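Local coordinates for protein putative exotoxin (superantigen) (Streptococcus pyogenes, PDB 1TY0) that probably acts as a secreted superantigen toxin, binding zinc and using one common surface for T-cell receptor binding and for dimerization, at residues I124-P127 and Q132-D135; I162-N167 and K194-K199. All coordinates share one frame; numbering follows the deposited sequence.

Contact 1: I124-P127 and Q132-D135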
# COMPACT_ATOMS: atom_id res chain seq x y z
N ILE A 124 4.77 13.58 12.15
CA ILE A 124 6.06 13.25 11.56
C ILE A 124 7.04 13.18 12.73
O ILE A 124 7.24 14.17 13.43
CB ILE A 124 6.51 14.33 10.56
CG1 ILE A 124 5.55 14.33 9.36
CG2 ILE A 124 7.94 14.07 10.10
CD1 ILE A 124 5.88 15.36 8.30
N ASP A 125 7.64 12.01 12.93
CA ASP A 125 8.58 11.79 14.03
C ASP A 125 10.06 12.04 13.74
O ASP A 125 10.88 12.07 14.66
CB ASP A 125 8.41 10.36 14.56
CG ASP A 125 7.09 10.17 15.29
OD1 ASP A 125 6.40 11.17 15.58
OD2 ASP A 125 6.74 9.01 15.60
N LYS A 126 10.41 12.22 12.47
CA LYS A 126 11.81 12.48 12.14
C LYS A 126 12.09 13.98 12.11
O LYS A 126 11.24 14.78 11.72
CB LYS A 126 12.17 11.82 10.80
CG LYS A 126 11.17 12.06 9.67
CD LYS A 126 11.62 11.39 8.37
CE LYS A 126 11.49 9.87 8.41
NZ LYS A 126 10.07 9.42 8.56
N PRO A 127 13.30 14.39 12.55
CA PRO A 127 13.72 15.79 12.59
C PRO A 127 13.97 16.40 11.21
O PRO A 127 13.94 17.62 11.05
CB PRO A 127 14.99 15.74 13.45
CG PRO A 127 15.56 14.41 13.10
CD PRO A 127 14.34 13.52 13.13
N GLN A 132 7.63 14.64 0.35
CA GLN A 132 6.85 13.48 -0.06
C GLN A 132 6.08 12.92 1.14
O GLN A 132 4.91 12.60 1.03
CB GLN A 132 7.75 12.39 -0.65
CG GLN A 132 6.99 11.11 -1.01
CD GLN A 132 7.82 10.07 -1.78
OE1 GLN A 132 7.30 9.05 -2.23
NE2 GLN A 132 9.12 10.33 -1.94
N GLU A 133 6.75 12.80 2.28
CA GLU A 133 6.09 12.26 3.47
C GLU A 133 4.98 13.20 3.93
O GLU A 133 3.87 12.76 4.25
CB GLU A 133 7.08 12.05 4.61
CG GLU A 133 6.43 11.49 5.86
CD GLU A 133 7.41 11.16 6.97
OE1 GLU A 133 8.62 11.03 6.69
OE2 GLU A 133 6.96 11.01 8.12
N PHE A 134 5.29 14.49 3.97
CA PHE A 134 4.30 15.47 4.41
C PHE A 134 3.11 15.48 3.44
O PHE A 134 1.95 15.48 3.86
CB PHE A 134 4.94 16.86 4.47
CG PHE A 134 4.14 17.85 5.25
CD1 PHE A 134 3.00 18.43 4.70
CD2 PHE A 134 4.51 18.20 6.54
CE1 PHE A 134 2.24 19.35 5.43
CE2 PHE A 134 3.75 19.11 7.28
CZ PHE A 134 2.62 19.68 6.71
N ASP A 135 3.41 15.48 2.14
CA ASP A 135 2.38 15.52 1.11
C ASP A 135 1.46 14.30 1.20
O ASP A 135 0.24 14.42 1.19
CB ASP A 135 3.05 15.60 -0.27
CG ASP A 135 2.07 15.87 -1.40
OD1 ASP A 135 1.00 16.45 -1.14
OD2 ASP A 135 2.39 15.52 -2.56
O HOH W 1 7.67 10.05 10.51

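Contact 2: I162-N167 and K194-K199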
# COMPACT_ATOMS: atom_id res chain seq x y z
N ILE A 162 3.77 25.01 2.18
CA ILE A 162 4.52 24.78 3.40
C ILE A 162 5.41 25.98 3.69
O ILE A 162 6.27 26.33 2.89
CB ILE A 162 5.40 23.53 3.28
CG1 ILE A 162 4.54 22.32 2.92
CG2 ILE A 162 6.14 23.28 4.59
CD1 ILE A 162 3.42 22.07 3.89
N ALA A 163 5.17 26.61 4.84
CA ALA A 163 5.95 27.77 5.24
C ALA A 163 7.21 27.36 6.00
O ALA A 163 7.14 26.73 7.05
CB ALA A 163 5.10 28.70 6.10
N ILE A 164 8.36 27.72 5.44
CA ILE A 164 9.65 27.42 6.03
C ILE A 164 10.29 28.76 6.40
O ILE A 164 10.17 29.73 5.66
CB ILE A 164 10.57 26.69 5.02
CG1 ILE A 164 9.84 25.48 4.45
CG2 ILE A 164 11.87 26.29 5.69
CD1 ILE A 164 9.42 24.45 5.48
N ASN A 165 10.97 28.80 7.54
CA ASN A 165 11.62 30.04 7.98
C ASN A 165 12.49 30.58 6.86
O ASN A 165 13.34 29.87 6.32
CB ASN A 165 12.47 29.78 9.23
CG ASN A 165 11.68 29.19 10.38
OD1 ASN A 165 10.56 29.62 10.67
ND2 ASN A 165 12.27 28.20 11.06
N GLY A 166 12.28 31.85 6.51
CA GLY A 166 13.07 32.46 5.45
C GLY A 166 12.26 32.77 4.20
O GLY A 166 12.82 32.84 3.11
N ASN A 167 10.96 32.95 4.37
CA ASN A 167 10.06 33.26 3.26
C ASN A 167 9.97 32.18 2.19
O ASN A 167 9.51 32.43 1.08
CB ASN A 167 10.46 34.58 2.59
CG ASN A 167 10.23 35.78 3.47
OD1 ASN A 167 9.15 35.94 4.05
ND2 ASN A 167 11.23 36.64 3.58
N LYS A 194 12.97 16.62 -2.29
CA LYS A 194 12.88 17.84 -1.50
C LYS A 194 12.72 17.52 -0.03
O LYS A 194 11.85 16.75 0.37
CB LYS A 194 11.72 18.72 -1.98
CG LYS A 194 12.08 19.58 -3.17
CD LYS A 194 11.00 20.62 -3.47
CE LYS A 194 11.46 21.57 -4.57
NZ LYS A 194 10.42 22.58 -4.90
N THR A 195 13.57 18.14 0.78
CA THR A 195 13.61 17.88 2.20
C THR A 195 13.49 19.14 3.05
O THR A 195 13.94 20.22 2.65
CB THR A 195 14.93 17.14 2.53
OG1 THR A 195 14.93 15.87 1.87
CG2 THR A 195 15.10 16.95 4.02
N ILE A 196 12.90 18.99 4.23
CA ILE A 196 12.71 20.09 5.17
C ILE A 196 13.15 19.67 6.56
O ILE A 196 12.91 18.54 6.98
CB ILE A 196 11.23 20.50 5.28
CG1 ILE A 196 10.71 20.97 3.92
CG2 ILE A 196 11.07 21.59 6.33
CD1 ILE A 196 9.22 21.29 3.93
N ASN A 197 13.80 20.58 7.28
CA ASN A 197 14.21 20.30 8.65
C ASN A 197 13.05 20.81 9.51
O ASN A 197 12.64 21.96 9.39
CB ASN A 197 15.49 21.07 9.01
CG ASN A 197 16.67 20.69 8.14
OD1 ASN A 197 17.00 19.52 7.99
ND2 ASN A 197 17.33 21.69 7.57
N MET A 198 12.52 19.94 10.36
CA MET A 198 11.38 20.31 11.19
C MET A 198 11.59 21.62 11.96
O MET A 198 10.64 22.35 12.21
CB MET A 198 11.06 19.19 12.18
CG MET A 198 9.81 19.43 13.01
SD MET A 198 8.31 19.64 12.02
CE MET A 198 7.83 17.93 11.78
N LYS A 199 12.84 21.91 12.32
CA LYS A 199 13.12 23.13 13.07
C LYS A 199 12.92 24.39 12.23
O LYS A 199 12.76 25.48 12.78
CB LYS A 199 14.55 23.10 13.63
CG LYS A 199 15.65 23.06 12.58
CD LYS A 199 17.02 23.12 13.25
CE LYS A 199 18.15 23.00 12.24
NZ LYS A 199 18.09 24.06 11.19

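Contact 1: I124-P127 and Q132-D135
Lys126 reaches from the loop before strand 128-130 to Glu133, in the first turn of helix 131-146, and the two side chains run toward each other from opposite directions. Beyond CB, Lys126 CG passes Glu133 OE1 at 4.1 Å, and Lys126 CD and CE each lie 3.5 Å from that oxygen. The chain then bends at chi3 (72°) and chi4 (64°), which brings NZ to the syn side of Glu133 OE1, 21° out of the carboxylate plane, in a salt bridge of 2.9 Å. A water bridges the two segments: it donates to Glu133 OE2 (2.7 Å), accepts from the backbone N of Asp125, and is weakly bonded to Lys126 NZ. Lys137 makes a second salt bridge to OE2, so two lysines bond this buried carboxylate, which would probably favour its charged form. Next to the salt bridge, Ile124 sets CG1 and CG2 against Glu133 OE2, both at 3.8 Å, and its CD1 obliquely against the Phe134 ring, 3.6 Å from CD2. Phe129 of strand 128-130 touches both Ile124 and Phe134, Lys126 and Glu133 rest on strand 69-74 of the OB-fold sheet, and Phe134 reaches strand 157-164 of the beta-grasp sheet.

Contact 2: I162-N167 and K194-K199
Ile162, Ile164 and Ile196 share a first torsion that sets CG1 beside the backbone N and anti to the carbonyl carbon; beyond it Ile164 bends at chi2 (-60°), as does Ile162, whereas Ile196 stays extended at 176°. The contact lies in the beta-grasp domain, where the end of strand 157-164, from the main five-stranded sheet, faces strand 195-197, which pairs with strand 128-130 in a separate two-stranded sheet. No backbone pairing joins the two segments; the CA atoms of Ile164 and Ile196 are 8.0 Å apart, and side chains fill the gap. The bend in Ile164 brings its CD1 against two branches of Ile196, lying 3.4 Å from CG2, tighter than usual for two carbons, and 3.5 Å from CD1. The extended Ile196 carries its CD1 onward to Ile162 as well, where it meets CG2 at 3.7 Å, so one methyl touches both isoleucines of the strand. Phe129 and Ile131 also pack on Ile196, while Phe201 and Phe204 of strand 201-209 touch Ile162, making the inner end apolar. The side chains of Asp205 and His169, zinc ligands in a structure of this protein though no zinc is bound to this chain here, are about 7 Å from those of Ile162 and Ile164 respectively. At the exposed outer end, past strand 157-164, Asn165 ND2 lies 3.3 Å from the backbone O of Lys199.

Contact 1 closes before contact 2 opens along the chain, and their centres are 12 Å apart within the beta-grasp domain. Helix 131-146 leads through the next part of the chain into strand 157-164, so the second segment of contact 1 and the first of contact 2 belong to consecutive elements. They meet directly where Phe134 CE1 lies 3.3 Å from Ile162 CD1. A second junction is at Pro127, whose O probably accepts a hydrogen bond from Met198 N at 2.8 Å, and the Met198 methyl packs near Ile124. Phe129 of the small sheet touches Ile124 and Phe134 of contact 1 and Ile196 and Met198 of contact 2, so that sheet joins the two, beside the main sheet that carries the zinc ligands.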